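Local atomic coordinates of uncharacterized protein ScGH5_18 (Streptomyces cattleya, PDB entry 7LR8), a protein that probably hydrolyses the beta-1,4-linked mannose-N-acetylglucosamine core disaccharide of N-glycans, as a family 5 glycoside hydrolase of a soil actinobacterium. Residues B[300-312]-B[320-333]. The protein carries 1 engineered substitution. Residues are numbered along the deposited sequence; the frame is centred on the assembly and turned at random.
Sequences GVTWWCSHDVDRR and EYSLGLLTQDRRVK. With BMA (beta-D-mannopyranose), chain D; SO4 (sulfate ion), chain J.
D308 and K333 approach from opposite directions: the aspartate's chi1 of -76° sets its carboxylate beside its own backbone N, and the lysine chain, extended at first, bends at chi3 (66°) to bring NZ within 2.8 Å of D308 OD1. That salt bridge uses the syn lone pair of OD1, while G324 N reaches the same oxygen nearly along its C-O axis at 2.9 Å. K333 NZ also donates to G324 O, so carboxylate and ammonium together hold the backbone of G324. Around them 320-333 folds back along the loop that follows strand 298-304, the last strand of the (beta/alpha)8 barrel. C305, preceded by a cis peptide, gives its N-H to L323 O, and D308 N binds L326 O. Q328 NE2 reaches D308 O at 2.8 Å, the oxygen lying in the amide plane. L325 CD2 sits over the five-membered ring of W303, 3.7 Å from its centroid. At the pocket, mannose C3 lies over one face of W304, and E320 accepts from the sugar through OE1 (O4, 2.5 Å) and OE2 (O6, 2.9 Å). A water joins W304 NE1 to E320 OE1. With K333 and G324 N both on OD1, the negative charge of D308 is probably stabilised.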
loop_
_atom_site.group_PDB
_atom_site.type_symbol
_atom_site.label_atom_id
_atom_site.label_comp_id
_atom_site.label_asym_id
_atom_site.label_seq_id
_atom_site.Cartn_x
_atom_site.Cartn_y
_atom_site.Cartn_z
ATOM N N GLY B 300 21.524 25.068 0.889
ATOM C CA GLY B 300 22.224 24.000 1.566
ATOM C C GLY B 300 22.466 22.852 0.615
ATOM O O GLY B 300 21.954 22.827 -0.509
ATOM N N VAL B 301 23.277 21.903 1.092
ATOM C CA VAL B 301 23.602 20.662 0.395
ATOM C C VAL B 301 23.177 19.516 1.295
ATOM O O VAL B 301 23.637 19.419 2.442
ATOM C CB VAL B 301 25.102 20.556 0.081
ATOM C CG1 VAL B 301 25.400 19.211 -0.576
ATOM C CG2 VAL B 301 25.561 21.719 -0.787
ATOM N N THR B 302 22.308 18.643 0.786
ATOM C CA THR B 302 21.757 17.563 1.591
ATOM C C THR B 302 22.042 16.253 0.869
ATOM O O THR B 302 21.440 15.965 -0.170
ATOM C CB THR B 302 20.261 17.778 1.840
ATOM O OG1 THR B 302 20.052 19.127 2.307
ATOM C CG2 THR B 302 19.747 16.809 2.889
ATOM N N TRP B 303 23.002 15.487 1.388
ATOM C CA TRP B 303 23.459 14.278 0.728
ATOM C C TRP B 303 22.441 13.157 0.879
ATOM O O TRP B 303 21.840 12.984 1.943
ATOM C CB TRP B 303 24.817 13.830 1.295
ATOM C CG TRP B 303 25.504 12.916 0.352
ATOM C CD1 TRP B 303 25.413 11.553 0.306
ATOM C CD2 TRP B 303 26.355 13.298 -0.734
ATOM N NE1 TRP B 303 26.175 11.064 -0.735
ATOM C CE2 TRP B 303 26.752 12.121 -1.392
ATOM C CE3 TRP B 303 26.819 14.530 -1.216
ATOM C CZ2 TRP B 303 27.589 12.138 -2.499
ATOM C CZ3 TRP B 303 27.647 14.539 -2.323
ATOM C CH2 TRP B 303 28.020 13.359 -2.946
ATOM N N TRP B 304 22.226 12.411 -0.207
ATOM C CA TRP B 304 21.455 11.168 -0.166
ATOM C C TRP B 304 22.456 10.026 -0.203
ATOM O O TRP B 304 23.066 9.785 -1.245
ATOM C CB TRP B 304 20.501 11.038 -1.351
ATOM C CG TRP B 304 19.614 9.837 -1.176
ATOM C CD1 TRP B 304 19.962 8.522 -1.320
ATOM C CD2 TRP B 304 18.237 9.844 -0.765
ATOM N NE1 TRP B 304 18.889 7.713 -1.025
ATOM C CE2 TRP B 304 17.816 8.503 -0.690
ATOM C CE3 TRP B 304 17.318 10.857 -0.470
ATOM C CZ2 TRP B 304 16.528 8.154 -0.312
ATOM C CZ3 TRP B 304 16.041 10.504 -0.102
ATOM C CH2 TRP B 304 15.652 9.171 -0.030
ATOM N N CYS B 305 22.597 9.291 0.901
ATOM C CA CYS B 305 21.776 9.393 2.098
ATOM C C CYS B 305 22.672 9.140 3.309
ATOM O O CYS B 305 23.883 8.936 3.160
ATOM C CB CYS B 305 20.630 8.385 2.053
ATOM S SG CYS B 305 21.176 6.704 1.624
ATOM N N SER B 306 22.083 9.141 4.504
ATOM C CA SER B 306 22.897 8.996 5.708
ATOM C C SER B 306 23.478 7.588 5.808
ATOM O O SER B 306 24.689 7.417 6.031
ATOM C CB SER B 306 22.063 9.347 6.943
ATOM O OG SER B 306 20.996 8.435 7.137
ATOM N N HIS B 307 22.638 6.565 5.607
ATOM C CA HIS B 307 23.011 5.187 5.883
ATOM C C HIS B 307 22.673 4.276 4.714
ATOM O O HIS B 307 21.631 4.427 4.067
ATOM C CB HIS B 307 22.319 4.682 7.148
ATOM C CG HIS B 307 22.795 5.356 8.397
ATOM N ND1 HIS B 307 22.282 6.558 8.839
ATOM C CD2 HIS B 307 23.763 5.012 9.280
ATOM C CE1 HIS B 307 22.901 6.915 9.950
ATOM N NE2 HIS B 307 23.810 5.999 10.235
ATOM N N ASP B 308 23.565 3.328 4.463
ATOM C CA ASP B 308 23.302 2.262 3.511
ATOM C C ASP B 308 22.009 1.545 3.866
ATOM O O ASP B 308 21.610 1.472 5.035
ATOM C CB ASP B 308 24.439 1.233 3.524
ATOM C CG ASP B 308 25.698 1.705 2.795
ATOM O OD1 ASP B 308 25.633 2.657 1.988
ATOM O OD2 ASP B 308 26.754 1.096 3.050
ATOM N N VAL B 309 21.361 0.982 2.832
ATOM C CA VAL B 309 20.159 0.168 3.006
ATOM C C VAL B 309 20.570 -1.271 3.276
ATOM O O VAL B 309 21.507 -1.795 2.653
ATOM C CB VAL B 309 19.248 0.265 1.767
ATOM C CG1 VAL B 309 17.952 -0.537 1.981
ATOM C CG2 VAL B 309 18.930 1.728 1.463
ATOM N N ASP B 310 19.886 -1.909 4.224
ATOM C CA ASP B 310 20.185 -3.296 4.559
ATOM C C ASP B 310 19.908 -4.194 3.358
ATOM O O ASP B 310 18.790 -4.212 2.835
ATOM C CB ASP B 310 19.346 -3.727 5.765
ATOM C CG ASP B 310 19.738 -5.101 6.300
ATOM O OD1 ASP B 310 20.521 -5.814 5.645
ATOM O OD2 ASP B 310 19.249 -5.471 7.386
ATOM N N ARG B 311 20.926 -4.940 2.915
ATOM C CA ARG B 311 20.728 -5.807 1.756
ATOM C C ARG B 311 19.883 -7.033 2.074
ATOM O O ARG B 311 19.560 -7.798 1.157
ATOM C CB ARG B 311 22.081 -6.230 1.169
ATOM C CG ARG B 311 22.750 -5.098 0.421
ATOM C CD ARG B 311 24.036 -5.514 -0.289
ATOM N NE ARG B 311 24.747 -4.319 -0.732
ATOM C CZ ARG B 311 24.649 -3.804 -1.955
ATOM N NH1 ARG B 311 23.887 -4.391 -2.872
ATOM N NH2 ARG B 311 25.323 -2.710 -2.263
ATOM N N ARG B 312 19.521 -7.241 3.340
ATOM C CA ARG B 312 18.477 -8.205 3.666
ATOM C C ARG B 312 17.092 -7.743 3.229
ATOM O O ARG B 312 16.136 -8.514 3.366
ATOM C CB ARG B 312 18.457 -8.490 5.167
ATOM C CG ARG B 312 19.655 -9.300 5.638
ATOM C CD ARG B 312 19.706 -9.421 7.153
ATOM N NE ARG B 312 20.906 -10.127 7.599
ATOM C CZ ARG B 312 20.979 -11.445 7.771
ATOM N NH1 ARG B 312 19.919 -12.208 7.530
ATOM N NH2 ARG B 312 22.116 -12.001 8.176
ATOM N N GLU B 320 20.654 1.548 -4.918
ATOM C CA GLU B 320 20.125 2.187 -3.714
ATOM C C GLU B 320 20.853 1.744 -2.450
ATOM O O GLU B 320 20.937 2.513 -1.482
ATOM C CB GLU B 320 18.632 1.871 -3.559
ATOM C CG GLU B 320 17.748 2.351 -4.702
ATOM C CD GLU B 320 17.443 3.836 -4.648
ATOM O OE1 GLU B 320 17.840 4.503 -3.673
ATOM O OE2 GLU B 320 16.803 4.342 -5.595
ATOM N N TYR B 321 21.358 0.511 -2.426
ATOM C CA TYR B 321 21.834 -0.050 -1.167
ATOM C C TYR B 321 23.063 0.679 -0.636
ATOM O O TYR B 321 23.217 0.809 0.580
ATOM C CB TYR B 321 22.155 -1.536 -1.330
ATOM C CG TYR B 321 20.937 -2.410 -1.552
ATOM C CD1 TYR B 321 20.094 -2.753 -0.494
ATOM C CD2 TYR B 321 20.648 -2.900 -2.812
ATOM C CE1 TYR B 321 19.003 -3.559 -0.694
ATOM C CE2 TYR B 321 19.545 -3.686 -3.025
ATOM C CZ TYR B 321 18.736 -4.022 -1.967
ATOM O OH TYR B 321 17.642 -4.821 -2.185
ATOM N N SER B 322 23.945 1.154 -1.511
ATOM C CA SER B 322 25.210 1.723 -1.064
ATOM C C SER B 322 25.283 3.235 -1.267
ATOM O O SER B 322 26.367 3.782 -1.493
ATOM C CB SER B 322 26.374 1.024 -1.762
ATOM O OG SER B 322 26.395 -0.354 -1.420
ATOM N N LEU B 323 24.142 3.926 -1.177
ATOM C CA LEU B 323 24.111 5.383 -1.255
ATOM C C LEU B 323 24.491 6.066 0.059
ATOM O O LEU B 323 24.580 7.294 0.094
ATOM C CB LEU B 323 22.723 5.862 -1.707
ATOM C CG LEU B 323 22.515 5.629 -3.209
ATOM C CD1 LEU B 323 21.148 6.070 -3.691
ATOM C CD2 LEU B 323 23.611 6.342 -4.002
ATOM N N GLY B 324 24.719 5.319 1.134
ATOM C CA GLY B 324 24.980 5.954 2.416
ATOM C C GLY B 324 26.369 6.564 2.501
ATOM O O GLY B 324 27.305 6.157 1.811
ATOM N N LEU B 325 26.483 7.592 3.349
ATOM C CA LEU B 325 27.782 8.056 3.813
ATOM C C LEU B 325 28.299 7.192 4.949
ATOM O O LEU B 325 29.502 7.210 5.238
ATOM C CB LEU B 325 27.680 9.511 4.276
ATOM C CG LEU B 325 27.269 10.532 3.216
ATOM C CD1 LEU B 325 27.173 11.929 3.827
ATOM C CD2 LEU B 325 28.237 10.515 2.032
ATOM N N LEU B 326 27.401 6.444 5.589
ATOM C CA LEU B 326 27.714 5.536 6.680
ATOM C C LEU B 326 27.196 4.143 6.332
ATOM O O LEU B 326 26.185 3.992 5.640
ATOM C CB LEU B 326 27.078 6.031 7.992
ATOM C CG LEU B 326 27.634 7.385 8.448
ATOM C CD1 LEU B 326 26.524 8.305 8.951
ATOM C CD2 LEU B 326 28.688 7.159 9.515
ATOM N N THR B 327 27.885 3.124 6.839
ATOM C CA THR B 327 27.448 1.754 6.630
ATOM C C THR B 327 26.235 1.433 7.506
ATOM O O THR B 327 25.778 2.237 8.328
ATOM C CB THR B 327 28.572 0.769 6.947
ATOM O OG1 THR B 327 28.842 0.806 8.350
ATOM C CG2 THR B 327 29.835 1.096 6.170
ATOM N N GLN B 328 25.725 0.214 7.320
ATOM C CA GLN B 328 24.632 -0.299 8.139
ATOM C C GLN B 328 24.989 -0.313 9.618
ATOM O O GLN B 328 24.132 -0.056 10.472
ATOM C CB GLN B 328 24.269 -1.703 7.669
ATOM C CG GLN B 328 23.153 -1.686 6.689
ATOM C CD GLN B 328 21.838 -1.466 7.375
ATOM O OE1 GLN B 328 21.485 -2.195 8.304
ATOM N NE2 GLN B 328 21.101 -0.448 6.937
ATOM N N ASP B 329 26.238 -0.640 9.949
ATOM C CA ASP B 329 26.679 -0.609 11.335
ATOM C C ASP B 329 27.270 0.738 11.730
ATOM O O ASP B 329 28.024 0.802 12.702
ATOM C CB ASP B 329 27.682 -1.735 11.609
ATOM C CG ASP B 329 28.636 -1.968 10.456
ATOM O OD1 ASP B 329 29.330 -1.015 10.050
ATOM O OD2 ASP B 329 28.697 -3.112 9.956
ATOM N N ARG B 330 26.951 1.802 10.982
ATOM C CA ARG B 330 27.252 3.191 11.342
ATOM C C ARG B 330 28.746 3.506 11.288
ATOM O O ARG B 330 29.250 4.304 12.081
ATOM C CB ARG B 330 26.683 3.550 12.718
ATOM C CG ARG B 330 25.174 3.304 12.817
ATOM C CD ARG B 330 24.647 3.677 14.186
ATOM N NE ARG B 330 23.229 3.378 14.335
ATOM C CZ ARG B 330 22.743 2.353 15.027
ATOM N NH1 ARG B 330 23.562 1.511 15.646
ATOM N NH2 ARG B 330 21.431 2.178 15.116
ATOM N N ARG B 331 29.467 2.906 10.350
ATOM C CA ARG B 331 30.869 3.236 10.151
ATOM C C ARG B 331 31.005 4.195 8.974
ATOM O O ARG B 331 30.269 4.093 7.988
ATOM C CB ARG B 331 31.707 1.977 9.929
ATOM C CG ARG B 331 31.524 0.950 11.030
ATOM C CD ARG B 331 32.735 0.049 11.179
ATOM N NE ARG B 331 33.519 0.396 12.363
ATOM C CZ ARG B 331 34.680 1.042 12.330
ATOM N NH1 ARG B 331 35.205 1.408 11.168
ATOM N NH2 ARG B 331 35.322 1.319 13.457
ATOM N N VAL B 332 31.931 5.144 9.097
ATOM C CA VAL B 332 32.103 6.163 8.070
ATOM C C VAL B 332 32.727 5.536 6.831
ATOM O O VAL B 332 33.787 4.895 6.902
ATOM C CB VAL B 332 32.957 7.324 8.598
ATOM C CG1 VAL B 332 33.077 8.422 7.540
ATOM C CG2 VAL B 332 32.345 7.875 9.880
ATOM N N LYS B 333 32.085 5.734 5.697
ATOM C CA LYS B 333 32.522 5.277 4.390
ATOM C C LYS B 333 33.420 6.330 3.757
ATOM O O LYS B 333 33.424 7.491 4.185
ATOM C CB LYS B 333 31.303 5.013 3.497
ATOM C CG LYS B 333 30.396 3.908 3.995
ATOM C CD LYS B 333 29.074 3.853 3.216
ATOM C CE LYS B 333 29.287 3.469 1.764
ATOM N NZ LYS B 333 28.044 3.574 0.941
HETATM C C1 BMA D . 15.502 9.939 -5.591
HETATM C C2 BMA D . 15.131 9.824 -4.078
HETATM C C3 BMA D . 14.890 8.365 -3.745
HETATM C C4 BMA D . 16.055 7.461 -4.341
HETATM C C5 BMA D . 17.218 8.331 -4.896
HETATM C C6 BMA D . 18.307 7.524 -5.568
HETATM O O2 BMA D . 13.967 10.572 -3.762
HETATM O O3 BMA D . 13.568 7.952 -4.174
HETATM O O4 BMA D . 16.533 6.636 -3.316
HETATM O O5 BMA D . 16.717 9.221 -5.910
HETATM O O6 BMA D . 17.701 6.831 -6.687
HETATM S S SO4 J . 20.632 -0.789 16.670
HETATM O O1 SO4 J . 19.597 -1.548 17.367
HETATM O O2 SO4 J . 20.956 0.405 17.446
HETATM O O3 SO4 J . 21.828 -1.614 16.520
HETATM O O4 SO4 J . 20.144 -0.401 15.348
HETATM O O HOH W 1 25.667 8.540 -2.154
HETATM O O HOH W 2 19.010 4.657 -1.192
HETATM O O HOH W 3 26.391 -1.077 4.743
HETATM O O HOH W 4 28.118 -0.229 1.219
#